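Local coordinates for 389aa long hypothetical nucleolar protein (PDB 5ZVG) that transfers a methyl group from S-adenosylmethionine to C5 of cytosine 72 in several tRNAs, a modification that appears to raise tRNA thermal stability slightly, at residues Val200-Ala205 with Ile226-Ser231; Ile270-Pro275 with Leu318-Cys323. All coordinates share one frame; numbering follows the deposited sequence.

Interaction 1. Residues Val200-Ala205 with Ile226-Ser231; sequences VIIDMA and IAIDKS. With SAM (S-adenosylmethionine), chain C.
The first beta-alpha-beta crossover of the Rossmann-like class I methyltransferase domain brings V200-A205 against I226-S231, and the S-adenosylmethionine (SAM) pocket opens where both strands end. Strands 201-203 and 226-229, joined through helix 210-218, run parallel at 22° and are stitched by an alternating ladder: I226 N donates to I201 O, D203 N to I226 O, and I228 N to D203 O, the last at 2.7 Å and nearly straight (174° at the hydrogen). On the face of I202 and I226, CG2 of I202 meets CD1 of I228 obliquely at 3.9 Å, and CB of M204 approaches the same I228 CD1 more loosely, at 4.4 Å. On the face of D203 and A227, the D203 carboxylate turns from the partner strand to T212 OG1, at the start of the crossover helix. Past the strand ends the contact becomes a cofactor site. A205 offers its carbonyl O to the SAM amino N at 3.2 Å, while its CB packs against the ribose O4' at 3.4 Å. D229 faces the ribose diol, as acidic residues at the end of this second strand commonly do in the superfamily. CG stands anti to the backbone N (chi1 -150°), which carries D229 OD1 to SAM O2' (2.5 Å) and brings OD2 near O3'. A207 N bonds OD2 and helps fix the carboxylate's rotation. With an alanine here, the ribose 2'-hydroxyl would probably lose this acceptor and the A207 amide its partner. OD1 also closes an Asx turn, its anti lone pair taking the N-H of S231 at 3.0 Å.

Interaction 2. Residues Ile270-Pro275 with Leu318-Cys323; sequences ILLDAP and LVYSTC. With SAM (S-adenosylmethionine), chain C.
A buried aspartate-serine pair lies between neighbouring parallel strands: S321 OG donates to the anti lone pair of D273 OD1 at 2.5 Å. S321 holds OG between its backbone N and carbonyl carbon (chi1 64°), which points the hydroxyl across to D273. The other oxygen, OD2, accepts from the SAM amino N at 2.5 Å and forms a salt bridge with K211, so the serine is a second-shell residue that probably helps to hold the carboxylate in place. Four backbone bonds, from V319 N to I270 O through to A274 N to S321 O, keep the strands in register. On the face of I270, L272, L318 and Y320, L318 CD1 touches both I270 CG2 (3.6 Å) and L272 CB (3.9 Å). L272 lies beside Y320; L272 CD2 meets the Y320 ring at its edge, in plane, 3.6 Å from Y320 CD1, while the phenol OH bonds to E329 O. C323, the predicted nucleophile, follows directly on the strand. Helix 184-193 packs through T189 on L271, V319 and S321; helix 291-311 packs on L272 and Y320; strand 374-381 runs antiparallel along the outer side of 316-322.

In the fold
Interactions 1 and 2 are adjacent parts of one sheet, their centres about 11 Å apart, because strand 201-203 lies between 225-229 and 267-273. I202 O and L271 N, 2.9 Å apart, probably bond across that seam, and M204 CE packs on I270 CG2 at 3.4 Å. All four strands end towards SAM, which spans the two contacts: interaction 1 holds the ribose, and its A205 carbonyl shares the amino group with D273 of interaction 2. The SAM methyl CE, the group to be transferred, lies 5.4 Å from SG of C323, consistent with the predicted role of that cysteine as nucleophile near the methyl donor.

Interaction 1. Residues Val200-Ala205 with Ile226-Ser231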
loop_
_atom_site.group_PDB
_atom_site.type_symbol
_atom_site.label_atom_id
_atom_site.label_comp_id
_atom_site.label_asym_id
_atom_site.label_seq_id
_atom_site.Cartn_x
_atom_site.Cartn_y
_atom_site.Cartn_z
ATOM N N VAL A 200 9.754 -7.995 -23.122
ATOM C CA VAL A 200 10.016 -6.581 -22.930
ATOM C C VAL A 200 8.985 -6.069 -21.931
ATOM O O VAL A 200 7.779 -6.159 -22.174
ATOM C CB VAL A 200 9.925 -5.806 -24.240
ATOM C CG1 VAL A 200 10.476 -4.409 -24.054
ATOM C CG2 VAL A 200 10.698 -6.539 -25.315
ATOM N N ILE A 201 9.463 -5.522 -20.817
ATOM C CA ILE A 201 8.609 -5.254 -19.666
ATOM C C ILE A 201 8.729 -3.816 -19.202
ATOM O O ILE A 201 9.836 -3.295 -19.022
ATOM C CB ILE A 201 8.969 -6.177 -18.483
ATOM C CG1 ILE A 201 8.786 -7.644 -18.867
ATOM C CG2 ILE A 201 8.151 -5.824 -17.243
ATOM C CD1 ILE A 201 9.371 -8.605 -17.859
ATOM N N ILE A 202 7.587 -3.178 -18.977
ATOM C CA ILE A 202 7.590 -1.795 -18.532
ATOM C C ILE A 202 6.684 -1.590 -17.325
ATOM O O ILE A 202 5.489 -1.884 -17.368
ATOM C CB ILE A 202 7.132 -0.834 -19.643
ATOM C CG1 ILE A 202 7.961 -1.024 -20.917
ATOM C CG2 ILE A 202 7.198 0.608 -19.149
ATOM C CD1 ILE A 202 7.466 -0.191 -22.074
ATOM N N ASP A 203 7.276 -1.079 -16.254
ATOM C CA ASP A 203 6.538 -0.602 -15.096
ATOM C C ASP A 203 6.512 0.918 -15.165
ATOM O O ASP A 203 7.512 1.570 -14.862
ATOM C CB ASP A 203 7.196 -1.080 -13.802
ATOM C CG ASP A 203 6.292 -0.940 -12.596
ATOM O OD1 ASP A 203 5.298 -0.182 -12.665
ATOM O OD2 ASP A 203 6.590 -1.583 -11.567
ATOM N N MET A 204 5.374 1.490 -15.552
ATOM C CA MET A 204 5.357 2.907 -15.910
ATOM C C MET A 204 5.019 3.833 -14.752
ATOM O O MET A 204 4.997 5.052 -14.919
ATOM C CB MET A 204 4.379 3.156 -17.059
ATOM C CG MET A 204 2.956 2.724 -16.796
ATOM S SD MET A 204 1.927 3.154 -18.213
ATOM C CE MET A 204 2.732 2.175 -19.454
ATOM N N ALA A 205 4.767 3.262 -13.583
ATOM C CA ALA A 205 4.630 4.048 -12.363
ATOM C C ALA A 205 5.219 3.227 -11.238
ATOM O O ALA A 205 4.495 2.686 -10.401
ATOM C CB ALA A 205 3.183 4.393 -12.093
ATOM N N ILE A 226 12.187 -2.214 -17.411
ATOM C CA ILE A 226 12.249 -0.765 -17.506
ATOM C C ILE A 226 11.250 -0.176 -16.534
ATOM O O ILE A 226 10.060 -0.478 -16.607
ATOM C CB ILE A 226 11.951 -0.270 -18.932
ATOM C CG1 ILE A 226 12.922 -0.904 -19.924
ATOM C CG2 ILE A 226 12.039 1.246 -19.002
ATOM C CD1 ILE A 226 12.637 -0.544 -21.346
ATOM N N ALA A 227 11.731 0.657 -15.622
ATOM C CA ALA A 227 10.880 1.208 -14.578
ATOM C C ALA A 227 10.830 2.730 -14.641
ATOM O O ALA A 227 11.853 3.405 -14.542
ATOM C CB ALA A 227 11.352 0.749 -13.217
ATOM N N ILE A 228 9.622 3.258 -14.800
ATOM C CA ILE A 228 9.404 4.676 -15.035
ATOM C C ILE A 228 8.755 5.357 -13.838
ATOM O O ILE A 228 7.826 4.814 -13.245
ATOM C CB ILE A 228 8.505 4.886 -16.262
ATOM C CG1 ILE A 228 9.134 4.234 -17.491
ATOM C CG2 ILE A 228 8.229 6.360 -16.481
ATOM C CD1 ILE A 228 8.286 4.307 -18.711
ATOM N N ASP A 229 9.256 6.529 -13.466
ATOM C CA ASP A 229 8.541 7.387 -12.526
ATOM C C ASP A 229 8.898 8.852 -12.742
ATOM O O ASP A 229 9.996 9.173 -13.188
ATOM C CB ASP A 229 8.824 6.984 -11.076
ATOM C CG ASP A 229 7.656 7.291 -10.154
ATOM O OD1 ASP A 229 7.517 8.457 -9.724
ATOM O OD2 ASP A 229 6.869 6.366 -9.861
ATOM N N LYS A 230 7.963 9.737 -12.419
ATOM C CA LYS A 230 8.175 11.166 -12.589
ATOM C C LYS A 230 8.972 11.750 -11.422
ATOM O O LYS A 230 9.748 12.690 -11.599
ATOM C CB LYS A 230 6.833 11.890 -12.723
ATOM C CG LYS A 230 6.954 13.372 -13.054
ATOM C CD LYS A 230 5.590 14.040 -13.123
ATOM C CE LYS A 230 4.950 14.101 -11.740
ATOM N NZ LYS A 230 3.832 15.082 -11.676
ATOM N N SER A 231 8.785 11.180 -10.234
ATOM C CA SER A 231 9.401 11.702 -9.015
ATOM C C SER A 231 10.847 11.242 -8.844
ATOM O O SER A 231 11.131 10.045 -8.816
ATOM C CB SER A 231 8.580 11.288 -7.790
ATOM O OG SER A 231 9.099 11.871 -6.609
HETATM N N SAM C . 3.658 0.468 -8.253
HETATM C CA SAM C . 4.522 1.125 -7.276
HETATM C C SAM C . 5.060 0.146 -6.233
HETATM O O SAM C . 5.850 0.520 -5.363
HETATM O OXT SAM C . 4.726 -1.040 -6.236
HETATM C CB SAM C . 3.813 2.307 -6.617
HETATM C CG SAM C . 3.239 3.326 -7.601
HETATM S SD SAM C . 2.344 4.676 -6.792
HETATM C CE SAM C . 0.688 3.947 -6.739
HETATM C "C5'" SAM C . 2.158 5.866 -8.145
HETATM C "C4'" SAM C . 3.485 6.417 -8.661
HETATM O "O4'" SAM C . 3.289 7.010 -9.929
HETATM C "C3'" SAM C . 4.074 7.495 -7.760
HETATM O "O3'" SAM C . 5.335 7.067 -7.308
HETATM C "C2'" SAM C . 4.257 8.714 -8.640
HETATM O "O2'" SAM C . 5.552 9.237 -8.479
HETATM C "C1'" SAM C . 4.098 8.165 -10.044
HETATM N N9 SAM C . 3.501 9.123 -10.994
HETATM C C8 SAM C . 2.448 9.978 -10.794
HETATM N N7 SAM C . 2.235 10.666 -11.940
HETATM C C5 SAM C . 3.133 10.260 -12.868
HETATM C C6 SAM C . 3.362 10.626 -14.188
HETATM N N6 SAM C . 2.612 11.554 -14.778
HETATM N N1 SAM C . 4.380 10.015 -14.893
HETATM C C2 SAM C . 5.160 9.051 -14.291
HETATM N N3 SAM C . 4.928 8.693 -12.981
HETATM C C4 SAM C . 3.933 9.290 -12.282
#

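Interaction 2. Residues Ile270-Pro275 with Leu318-Cys323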
loop_
_atom_site.group_PDB
_atom_site.type_symbol
_atom_site.label_atom_id
_atom_site.label_comp_id
_atom_site.label_asym_id
_atom_site.label_seq_id
_atom_site.Cartn_x
_atom_site.Cartn_y
_atom_site.Cartn_z
ATOM N N ILE A 270 3.157 -4.846 -19.794
ATOM C CA ILE A 270 3.165 -3.556 -19.131
ATOM C C ILE A 270 2.384 -3.615 -17.828
ATOM O O ILE A 270 1.217 -4.023 -17.807
ATOM C CB ILE A 270 2.568 -2.453 -20.016
ATOM C CG1 ILE A 270 3.510 -2.116 -21.170
ATOM C CG2 ILE A 270 2.306 -1.216 -19.192
ATOM C CD1 ILE A 270 3.036 -0.954 -22.013
ATOM N N LEU A 271 3.035 -3.215 -16.740
ATOM C CA LEU A 271 2.339 -3.011 -15.478
ATOM C C LEU A 271 2.035 -1.534 -15.266
ATOM O O LEU A 271 2.930 -0.687 -15.296
ATOM C CB LEU A 271 3.152 -3.552 -14.302
ATOM C CG LEU A 271 2.587 -3.186 -12.924
ATOM C CD1 LEU A 271 1.164 -3.679 -12.754
ATOM C CD2 LEU A 271 3.465 -3.741 -11.827
ATOM N N LEU A 272 0.759 -1.238 -15.053
ATOM C CA LEU A 272 0.325 0.108 -14.716
ATOM C C LEU A 272 -0.326 0.093 -13.337
ATOM O O LEU A 272 -1.526 -0.153 -13.197
ATOM C CB LEU A 272 -0.638 0.657 -15.770
ATOM C CG LEU A 272 -1.255 2.030 -15.471
ATOM C CD1 LEU A 272 -0.191 3.063 -15.108
ATOM C CD2 LEU A 272 -2.079 2.511 -16.657
ATOM N N ASP A 273 0.489 0.319 -12.314
ATOM C CA ASP A 273 -0.016 0.446 -10.956
ATOM C C ASP A 273 -0.237 1.935 -10.706
ATOM O O ASP A 273 0.613 2.628 -10.149
ATOM C CB ASP A 273 0.962 -0.183 -9.959
ATOM C CG ASP A 273 0.467 -0.127 -8.538
ATOM O OD1 ASP A 273 -0.608 -0.702 -8.259
ATOM O OD2 ASP A 273 1.179 0.447 -7.688
ATOM N N ALA A 274 -1.407 2.405 -11.124
ATOM C CA ALA A 274 -1.620 3.817 -11.415
ATOM C C ALA A 274 -1.814 4.678 -10.177
ATOM O O ALA A 274 -2.388 4.228 -9.181
ATOM C CB ALA A 274 -2.821 3.970 -12.339
ATOM N N PRO A 275 -1.326 5.930 -10.240
ATOM C CA PRO A 275 -1.687 6.909 -9.213
ATOM C C PRO A 275 -3.204 6.977 -9.104
ATOM O O PRO A 275 -3.891 6.961 -10.125
ATOM C CB PRO A 275 -1.082 8.222 -9.737
ATOM C CG PRO A 275 -0.857 7.991 -11.199
ATOM C CD PRO A 275 -0.520 6.533 -11.315
ATOM N N LEU A 318 -1.416 -6.005 -20.575
ATOM C CA LEU A 318 -1.400 -4.904 -19.618
ATOM C C LEU A 318 -2.034 -5.327 -18.300
ATOM O O LEU A 318 -3.127 -5.893 -18.280
ATOM C CB LEU A 318 -2.137 -3.680 -20.176
ATOM C CG LEU A 318 -2.442 -2.567 -19.162
ATOM C CD1 LEU A 318 -1.179 -1.828 -18.736
ATOM C CD2 LEU A 318 -3.477 -1.588 -19.699
ATOM N N VAL A 319 -1.339 -5.070 -17.200
ATOM C CA VAL A 319 -1.946 -5.243 -15.888
ATOM C C VAL A 319 -2.138 -3.870 -15.260
ATOM O O VAL A 319 -1.176 -3.140 -15.004
ATOM C CB VAL A 319 -1.107 -6.151 -14.964
ATOM C CG1 VAL A 319 -1.552 -5.998 -13.516
ATOM C CG2 VAL A 319 -1.241 -7.604 -15.396
ATOM N N TYR A 320 -3.400 -3.528 -15.026
ATOM C CA TYR A 320 -3.774 -2.253 -14.436
ATOM C C TYR A 320 -4.202 -2.473 -12.988
ATOM O O TYR A 320 -5.048 -3.324 -12.715
ATOM C CB TYR A 320 -4.906 -1.627 -15.256
ATOM C CG TYR A 320 -5.457 -0.321 -14.733
ATOM C CD1 TYR A 320 -4.876 0.893 -15.086
ATOM C CD2 TYR A 320 -6.570 -0.298 -13.899
ATOM C CE1 TYR A 320 -5.385 2.094 -14.617
ATOM C CE2 TYR A 320 -7.080 0.894 -13.422
ATOM C CZ TYR A 320 -6.485 2.088 -13.787
ATOM O OH TYR A 320 -6.995 3.272 -13.313
ATOM N N SER A 321 -3.623 -1.723 -12.056
ATOM C CA SER A 321 -4.015 -1.863 -10.655
ATOM C C SER A 321 -4.082 -0.517 -9.936
ATOM O O SER A 321 -3.362 0.426 -10.271
ATOM C CB SER A 321 -3.063 -2.812 -9.903
ATOM O OG SER A 321 -1.739 -2.314 -9.823
ATOM N N THR A 322 -4.986 -0.432 -8.966
ATOM C CA THR A 322 -5.089 0.729 -8.089
ATOM C C THR A 322 -5.326 0.265 -6.657
ATOM O O THR A 322 -5.826 -0.839 -6.429
ATOM C CB THR A 322 -6.248 1.668 -8.481
ATOM O OG1 THR A 322 -7.482 1.122 -7.997
ATOM C CG2 THR A 322 -6.323 1.875 -9.989
ATOM N N CYS A 323 -4.976 1.107 -5.691
ATOM C CA CYS A 323 -5.354 0.860 -4.305
ATOM C C CYS A 323 -6.540 1.742 -3.925
ATOM O O CYS A 323 -6.552 2.373 -2.869
ATOM C CB CYS A 323 -4.159 1.084 -3.368
ATOM S SG CYS A 323 -3.374 2.707 -3.476
HETATM N N SAM C . 3.658 0.468 -8.253
HETATM C CA SAM C . 4.522 1.125 -7.276
HETATM C C SAM C . 5.060 0.146 -6.233
HETATM O O SAM C . 5.850 0.520 -5.363
HETATM O OXT SAM C . 4.726 -1.040 -6.236
HETATM C CB SAM C . 3.813 2.307 -6.617
HETATM C CG SAM C . 3.239 3.326 -7.601
HETATM S SD SAM C . 2.344 4.676 -6.792
HETATM C CE SAM C . 0.688 3.947 -6.739
HETATM C "C5'" SAM C . 2.158 5.866 -8.145
HETATM C "C4'" SAM C . 3.485 6.417 -8.661
HETATM O "O4'" SAM C . 3.289 7.010 -9.929
HETATM C "C3'" SAM C . 4.074 7.495 -7.760
HETATM O "O3'" SAM C . 5.335 7.067 -7.308
HETATM C "C2'" SAM C . 4.257 8.714 -8.640
HETATM O "O2'" SAM C . 5.552 9.237 -8.479
HETATM C "C1'" SAM C . 4.098 8.165 -10.044
HETATM N N9 SAM C . 3.501 9.123 -10.994
HETATM C C8 SAM C . 2.448 9.978 -10.794
HETATM N N7 SAM C . 2.235 10.666 -11.940
HETATM C C5 SAM C . 3.133 10.260 -12.868
HETATM C C6 SAM C . 3.362 10.626 -14.188
HETATM N N6 SAM C . 2.612 11.554 -14.778
HETATM N N1 SAM C . 4.380 10.015 -14.893
HETATM C C2 SAM C . 5.160 9.051 -14.291
HETATM N N3 SAM C . 4.928 8.693 -12.981
HETATM C C4 SAM C . 3.933 9.290 -12.282
#